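Local coordinates for putative D-alanine N-acetyltransferase of GNAT family (Desulfovibrio desulfuricans subsp. desulfuricans, PDB 2R7H), which probably transfers an acyl group, most likely acetyl from acetyl-CoA, to an amine acceptor, at residues F22-L27 against V119-R124; D50-L55 against A80-Y85; Y95-I100 against R146-A151. All coordinates share one frame; numbering follows the deposited sequence.

Contact 1: residues F22-L27 against V119-R124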
# COMPACT_ATOMS: atom_id res chain seq x y z
N PHE B 22 24.07 -2.57 15.34
CA PHE B 22 23.05 -2.27 14.32
C PHE B 22 23.74 -2.18 12.96
O PHE B 22 24.74 -1.49 12.83
CB PHE B 22 22.27 -1.02 14.65
CG PHE B 22 21.49 -1.16 15.91
CD1 PHE B 22 20.35 -1.95 15.92
CD2 PHE B 22 21.88 -0.54 17.07
CE1 PHE B 22 19.62 -2.11 17.07
CE2 PHE B 22 21.14 -0.70 18.24
CZ PHE B 22 20.01 -1.49 18.23
N ARG B 23 23.22 -2.92 11.97
CA ARG B 23 23.80 -2.96 10.62
C ARG B 23 22.71 -2.67 9.60
O ARG B 23 21.61 -3.19 9.73
CB ARG B 23 24.41 -4.34 10.39
CG ARG B 23 24.90 -4.62 8.97
CD ARG B 23 25.77 -5.87 8.86
NE ARG B 23 25.19 -7.06 9.49
CZ ARG B 23 24.24 -7.83 8.96
NH1 ARG B 23 23.70 -7.55 7.79
NH2 ARG B 23 23.81 -8.89 9.63
N ARG B 24 23.02 -1.84 8.61
CA ARG B 24 22.10 -1.51 7.53
C ARG B 24 22.40 -2.24 6.23
O ARG B 24 21.52 -2.33 5.39
CB ARG B 24 22.07 -0.02 7.21
CG ARG B 24 21.24 0.89 8.06
CD ARG B 24 21.77 1.02 9.40
NE ARG B 24 21.03 2.02 10.15
CZ ARG B 24 21.23 2.25 11.44
NH1 ARG B 24 22.19 1.62 12.14
NH2 ARG B 24 20.51 3.16 12.03
N GLN B 25 23.63 -2.70 6.04
CA GLN B 25 24.03 -3.38 4.81
C GLN B 25 23.41 -4.77 4.76
O GLN B 25 23.52 -5.48 5.72
CB GLN B 25 25.57 -3.52 4.73
CG GLN B 25 26.09 -4.03 3.36
CD GLN B 25 27.61 -4.18 3.30
OE1 GLN B 25 28.26 -4.54 4.29
NE2 GLN B 25 28.17 -3.95 2.11
N VAL B 26 22.80 -5.14 3.63
CA VAL B 26 22.18 -6.44 3.47
C VAL B 26 23.22 -7.37 2.88
O VAL B 26 23.83 -7.04 1.86
CB VAL B 26 20.95 -6.40 2.55
CG1 VAL B 26 20.35 -7.79 2.39
CG2 VAL B 26 19.93 -5.48 3.12
N LEU B 27 23.44 -8.50 3.55
CA LEU B 27 24.39 -9.51 3.13
C LEU B 27 23.59 -10.74 2.67
O LEU B 27 22.40 -10.84 2.96
CB LEU B 27 25.29 -9.88 4.31
CG LEU B 27 26.01 -8.69 4.98
CD1 LEU B 27 26.81 -9.16 6.17
CD2 LEU B 27 26.90 -7.95 4.01
N VAL B 119 15.42 3.18 13.02
CA VAL B 119 14.63 3.45 11.83
C VAL B 119 14.29 4.93 11.78
O VAL B 119 14.38 5.54 10.73
CB VAL B 119 13.33 2.60 11.80
CG1 VAL B 119 12.37 3.14 10.77
CG2 VAL B 119 13.70 1.07 11.61
N VAL B 120 13.86 5.48 12.91
CA VAL B 120 13.50 6.91 13.01
C VAL B 120 14.69 7.82 12.70
O VAL B 120 14.53 8.80 12.03
CB VAL B 120 12.90 7.24 14.37
CG1 VAL B 120 12.78 8.73 14.60
CG2 VAL B 120 11.56 6.55 14.50
N HIS B 121 15.88 7.44 13.17
CA HIS B 121 17.11 8.16 12.88
C HIS B 121 17.33 8.20 11.38
O HIS B 121 17.59 9.25 10.79
CB HIS B 121 18.28 7.44 13.55
CG HIS B 121 19.63 7.84 13.04
ND1 HIS B 121 20.21 7.24 11.95
CD2 HIS B 121 20.53 8.75 13.50
CE1 HIS B 121 21.40 7.77 11.74
NE2 HIS B 121 21.62 8.69 12.67
N ASP B 122 17.22 7.04 10.75
CA ASP B 122 17.43 6.92 9.30
C ASP B 122 16.44 7.68 8.45
O ASP B 122 16.83 8.24 7.44
CB ASP B 122 17.45 5.47 8.86
CG ASP B 122 18.59 4.70 9.43
OD1 ASP B 122 19.47 5.27 10.12
OD2 ASP B 122 18.60 3.49 9.16
N VAL B 123 15.17 7.64 8.85
CA VAL B 123 14.09 8.34 8.18
C VAL B 123 14.30 9.85 8.35
O VAL B 123 14.10 10.61 7.42
CB VAL B 123 12.71 7.87 8.70
CG1 VAL B 123 11.61 8.82 8.29
CG2 VAL B 123 12.42 6.44 8.23
N ARG B 124 14.64 10.29 9.56
CA ARG B 124 14.96 11.70 9.75
C ARG B 124 16.09 12.17 8.81
O ARG B 124 15.97 13.24 8.20
CB ARG B 124 15.36 11.97 11.18
CG ARG B 124 14.22 12.05 12.10
CD ARG B 124 14.63 12.14 13.57
NE ARG B 124 13.44 12.42 14.38
CZ ARG B 124 13.35 12.33 15.71
NH1 ARG B 124 14.33 11.79 16.46
NH2 ARG B 124 12.19 12.67 16.28
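R24, in the loop just after strand 21-23, clasps the D122 carboxylate of helix 111-125 side-on. NE of R24 lies 3.0 Å from OD2 of D122, close to the guanidinium plane, and its N-H runs fairly straight (163°) to the syn lone pair of that oxygen. The second bond, R24 NH2 to D122 OD1, is also 3.0 Å but more bent, because the flat groups are turned 47° against each other and OD1 sits off the guanidinium plane. A bend at chi2 (69°) in an otherwise extended chain brings the guanidinium edge to the helix.

A hydrogen bond from within the helix steadies the carboxylate. ND1 of H121 donates to OD1 of D122 at 2.8 Å, with the oxygen in the imidazole plane; OD1 takes two donors, and OD2 receives NE. NH2 of R24 is shared as well, since E118, one turn earlier in the helix, forms a salt bridge with it. D122 and E118 together probably balance the R24 charge.

The bridge lies at the surface, on the sheet face that carries helix 111-125. V119, D122 and V123 pack on Y85 of strand 78-87, and F22 leans on the same helix at A114, L115 and E118. V26 turns to helix 46-61 on the opposite face, and R23 pairs through its backbone with F72 of strand 69-75.

Contact 2: residues D50-L55 against A80-Y85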
# COMPACT_ATOMS: atom_id res chain seq x y z
N ASP B 50 7.39 -15.79 4.01
CA ASP B 50 7.88 -15.74 2.61
C ASP B 50 8.05 -14.31 2.17
O ASP B 50 9.02 -13.98 1.48
CB ASP B 50 6.90 -16.37 1.61
CG ASP B 50 6.73 -17.86 1.77
OD1 ASP B 50 7.68 -18.55 2.15
OD2 ASP B 50 5.63 -18.36 1.42
N VAL B 51 7.08 -13.47 2.53
CA VAL B 51 7.15 -12.05 2.20
C VAL B 51 8.40 -11.46 2.90
O VAL B 51 9.26 -10.89 2.23
CB VAL B 51 5.84 -11.27 2.60
CG1 VAL B 51 6.01 -9.76 2.35
CG2 VAL B 51 4.62 -11.81 1.83
N ALA B 52 8.51 -11.70 4.21
CA ALA B 52 9.65 -11.22 5.01
C ALA B 52 10.99 -11.52 4.35
O ALA B 52 11.82 -10.63 4.20
CB ALA B 52 9.58 -11.77 6.43
N GLN B 53 11.15 -12.75 3.87
CA GLN B 53 12.38 -13.17 3.20
C GLN B 53 12.53 -12.58 1.80
O GLN B 53 13.65 -12.22 1.40
CB GLN B 53 12.44 -14.69 3.11
CG GLN B 53 13.73 -15.23 2.46
CD GLN B 53 13.79 -16.74 2.40
OE1 GLN B 53 12.88 -17.42 2.85
NE2 GLN B 53 14.86 -17.26 1.83
N GLU B 54 11.42 -12.47 1.05
CA GLU B 54 11.45 -11.94 -0.32
C GLU B 54 11.96 -10.50 -0.37
O GLU B 54 12.73 -10.15 -1.28
CB GLU B 54 10.07 -12.05 -0.99
N LEU B 55 11.55 -9.67 0.59
CA LEU B 55 12.00 -8.27 0.69
C LEU B 55 13.53 -8.17 0.83
O LEU B 55 14.13 -7.25 0.30
CB LEU B 55 11.36 -7.57 1.88
CG LEU B 55 9.84 -7.38 1.93
CD1 LEU B 55 9.40 -6.71 3.22
CD2 LEU B 55 9.33 -6.60 0.74
N ALA B 80 19.67 -10.91 16.50
CA ALA B 80 18.74 -10.78 17.63
C ALA B 80 17.34 -10.30 17.18
O ALA B 80 16.31 -10.63 17.79
CB ALA B 80 19.32 -9.83 18.65
N GLY B 81 17.31 -9.53 16.10
CA GLY B 81 16.08 -9.01 15.54
C GLY B 81 16.36 -8.01 14.42
O GLY B 81 17.50 -7.79 14.02
N TYR B 82 15.30 -7.44 13.87
CA TYR B 82 15.47 -6.48 12.79
C TYR B 82 14.20 -5.70 12.54
O TYR B 82 13.12 -6.06 13.04
CB TYR B 82 15.91 -7.17 11.47
CG TYR B 82 14.80 -7.76 10.65
CD1 TYR B 82 14.05 -8.82 11.11
CD2 TYR B 82 14.54 -7.28 9.38
CE1 TYR B 82 13.01 -9.34 10.36
CE2 TYR B 82 13.51 -7.79 8.62
CZ TYR B 82 12.75 -8.81 9.11
OH TYR B 82 11.75 -9.32 8.33
N ALA B 83 14.35 -4.62 11.77
CA ALA B 83 13.23 -3.76 11.36
C ALA B 83 13.32 -3.66 9.83
O ALA B 83 14.43 -3.67 9.27
CB ALA B 83 13.35 -2.43 11.95
N CYS B 84 12.18 -3.61 9.17
CA CYS B 84 12.04 -3.51 7.72
C CYS B 84 11.16 -2.26 7.49
O CYS B 84 10.10 -2.07 8.14
CB CYS B 84 11.36 -4.76 7.13
SG CYS B 84 11.22 -4.59 5.33
N TYR B 85 11.59 -1.37 6.62
CA TYR B 85 10.83 -0.14 6.38
C TYR B 85 11.16 0.46 5.02
O TYR B 85 12.05 -0.01 4.34
CB TYR B 85 11.13 0.89 7.51
CG TYR B 85 12.48 1.52 7.42
CD1 TYR B 85 13.61 0.90 7.89
CD2 TYR B 85 12.62 2.76 6.78
CE1 TYR B 85 14.84 1.51 7.74
CE2 TYR B 85 13.80 3.36 6.65
CZ TYR B 85 14.91 2.74 7.12
OH TYR B 85 16.09 3.39 6.93
O HOH W 1 11.80 -8.41 5.67
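A52 and L55 of helix 46-61 pack on Y82 and C84 of strand 78-87, a buried helix-on-sheet contact within the GNAT fold. Y82 and C84, two apart in the strand, both point at the helix, whereas A83 and Y85 face helix 111-125 on the other side of the sheet. No direct hydrogen bond joins the two segments; the polar link is a water.

The apolar part is a single close pair. The CD1 methyl of L55 rests 3.5 Å from SG of C84; with SG anti to the backbone N (chi1 -179°), the sulfur reaches that methyl. L55 also lies about 4 Å (nearest atoms) from a bound 2-ethoxyethanol, probably from the crystallisation liquor, though it may mark a pocket.

Y82 extends from the strand to the helix, touching V34 and V38 of helix 30-41, and its hydroxyl ends 3.8 Å from CB of A52. That hydroxyl also hydrogen-bonds W99 NE1 from strand 94-102, helping fix the phenol. A80 and G81 form a classic beta bulge opposite A73. The water lies in the plane of the Y82 ring, 2.8 Å from its OH, and donates to the carbonyl O of A52 at 2.7 Å.

Contact 3: residues Y95-I100 against R146-A151; sequences YDLYWI and RFYERA
I100 and F147 meet at about a right angle, the CD1 methyl of I100 coming to the edge of the phenyl ring, 3.9 Å from CE2 of F147. Beside them L97 brings its CD2 methyl to CE1 of Y148, also 3.9 Å away.

Both aromatics are successive residues of helix 142-150. CB of F147 is directed toward strand 94-102, and CG anti to its backbone N (chi1 177°) carries the ring to I100; Y148 has CG anti to the carbonyl carbon (chi1 -65°), which carries the ring and its hydroxyl to the strand. CE1 of Y148 lies in the plane of the F147 ring, at its edge. Further out, A133 and F153 support Y148, while L115 and L116 of helix 111-125 pack on I100.

Strand 94-102 is irregular here: Y98 and W99 both face C84 in a classic beta bulge, as is usual in this strand of GNAT enzymes, and with Y68 they hold the bound 2-ethoxyethanol.

Just past the bulge, a water accepts from the amide N of I100 at 3.0 Å and hydrogen-bonds the OH of Y148, also at 3.0 Å. In relatives, backbone amides near this bulge bind the acetyl-CoA arm and a tyrosine from the equivalent helix often acts as general acid; the water bridge is consistent with such a site, though no cofactor is bound here.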
# COMPACT_ATOMS: atom_id res chain seq x y z
N TYR B 95 7.05 7.57 5.18
CA TYR B 95 7.66 6.24 5.24
C TYR B 95 6.73 5.26 5.96
O TYR B 95 5.97 5.65 6.81
CB TYR B 95 8.99 6.32 6.03
CG TYR B 95 10.08 7.03 5.27
CD1 TYR B 95 10.09 8.42 5.17
CD2 TYR B 95 11.08 6.33 4.64
CE1 TYR B 95 11.06 9.08 4.40
CE2 TYR B 95 12.03 6.96 3.89
CZ TYR B 95 12.03 8.33 3.79
OH TYR B 95 13.01 8.95 3.05
N ASP B 96 6.85 4.01 5.59
CA ASP B 96 6.14 2.94 6.24
C ASP B 96 7.08 2.01 6.99
O ASP B 96 8.09 1.60 6.44
CB ASP B 96 5.38 2.10 5.26
CG ASP B 96 4.13 2.80 4.75
OD1 ASP B 96 3.20 3.05 5.53
OD2 ASP B 96 4.08 2.99 3.55
N LEU B 97 6.76 1.73 8.25
CA LEU B 97 7.49 0.72 9.03
C LEU B 97 6.71 -0.56 8.73
O LEU B 97 5.56 -0.66 9.11
CB LEU B 97 7.41 1.00 10.56
CG LEU B 97 8.11 -0.05 11.47
CD1 LEU B 97 9.66 -0.18 11.21
CD2 LEU B 97 7.83 0.34 12.93
N TYR B 98 7.31 -1.52 8.03
CA TYR B 98 6.66 -2.79 7.65
C TYR B 98 6.54 -3.67 8.91
O TYR B 98 5.43 -4.08 9.25
CB TYR B 98 7.33 -3.39 6.38
CG TYR B 98 7.31 -2.36 5.20
CD1 TYR B 98 6.10 -1.83 4.75
CD2 TYR B 98 8.46 -1.99 4.48
CE1 TYR B 98 6.03 -0.88 3.70
CE2 TYR B 98 8.40 -1.03 3.39
CZ TYR B 98 7.17 -0.48 3.01
OH TYR B 98 7.00 0.47 1.95
N TRP B 99 7.64 -3.91 9.63
CA TRP B 99 7.58 -4.61 10.94
C TRP B 99 8.91 -4.58 11.65
O TRP B 99 9.93 -4.21 11.05
CB TRP B 99 7.06 -6.08 10.88
CG TRP B 99 7.80 -6.81 9.89
CD1 TRP B 99 9.05 -7.29 10.01
CD2 TRP B 99 7.36 -7.12 8.56
NE1 TRP B 99 9.43 -7.86 8.84
CE2 TRP B 99 8.41 -7.78 7.93
CE3 TRP B 99 6.19 -6.87 7.83
CZ2 TRP B 99 8.34 -8.23 6.63
CZ3 TRP B 99 6.12 -7.31 6.54
CH2 TRP B 99 7.19 -8.00 5.95
N ILE B 100 8.84 -4.80 12.96
CA ILE B 100 10.00 -4.96 13.79
C ILE B 100 9.84 -6.40 14.34
O ILE B 100 8.82 -6.69 14.94
CB ILE B 100 10.10 -3.97 14.94
CG1 ILE B 100 10.21 -2.55 14.40
CG2 ILE B 100 11.38 -4.29 15.79
CD1 ILE B 100 10.28 -1.50 15.46
N ARG B 146 0.41 -1.54 21.98
CA ARG B 146 1.00 -0.94 23.20
C ARG B 146 2.38 -0.42 22.85
O ARG B 146 2.72 0.72 23.18
CB ARG B 146 1.08 -1.96 24.37
N PHE B 147 3.17 -1.26 22.18
CA PHE B 147 4.52 -0.89 21.73
C PHE B 147 4.52 0.41 20.95
O PHE B 147 5.27 1.34 21.27
CB PHE B 147 5.11 -2.02 20.88
CG PHE B 147 6.45 -1.72 20.31
CD1 PHE B 147 7.60 -1.83 21.10
CD2 PHE B 147 6.59 -1.37 18.98
CE1 PHE B 147 8.83 -1.54 20.58
CE2 PHE B 147 7.82 -1.11 18.47
CZ PHE B 147 8.95 -1.20 19.27
N TYR B 148 3.65 0.48 19.93
CA TYR B 148 3.53 1.66 19.11
C TYR B 148 3.07 2.88 19.90
O TYR B 148 3.66 3.95 19.77
CB TYR B 148 2.63 1.45 17.86
CG TYR B 148 3.17 0.45 16.84
CD1 TYR B 148 4.52 0.47 16.43
CD2 TYR B 148 2.31 -0.39 16.15
CE1 TYR B 148 5.00 -0.41 15.49
CE2 TYR B 148 2.80 -1.27 15.17
CZ TYR B 148 4.15 -1.25 14.85
OH TYR B 148 4.68 -2.10 13.89
N GLU B 149 2.04 2.69 20.74
CA GLU B 149 1.53 3.76 21.59
C GLU B 149 2.56 4.26 22.58
O GLU B 149 2.66 5.48 22.78
CB GLU B 149 0.25 3.34 22.27
CG GLU B 149 -0.89 3.23 21.25
CD GLU B 149 -2.17 2.59 21.75
OE1 GLU B 149 -2.27 2.24 22.95
OE2 GLU B 149 -3.09 2.44 20.90
N ARG B 150 3.33 3.34 23.18
CA ARG B 150 4.40 3.71 24.14
C ARG B 150 5.54 4.45 23.44
O ARG B 150 6.17 5.30 24.04
CB ARG B 150 4.96 2.48 24.86
N ALA B 151 5.77 4.16 22.15
CA ALA B 151 6.83 4.80 21.38
C ALA B 151 6.43 6.18 20.85
O ALA B 151 7.22 6.82 20.15
CB ALA B 151 7.32 3.89 20.25
O HOH W 2 6.22 -4.63 14.42

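How the contacts relate
From the N terminus, the first segment of contact 1 leaves edge strand 21-23, and its loop closes only 91 residues later on helix 111-125. Contact 2 opens and closes within that span, folding helix 46-61 back on strand 78-87. Contact 3 starts there too, on strand 94-102, but ends beyond it on helix 142-150, so it crosses contact 1 and follows contact 2 in series. All three reach one mixed sheet: contact 2 on one face, the helix of contact 1 on the other, while contact 3 ties central strand 94-102 to helix 142-150. Neighbouring strands join contacts 2 and 3, and V123 packing on Y95 joins contacts 1 and 3.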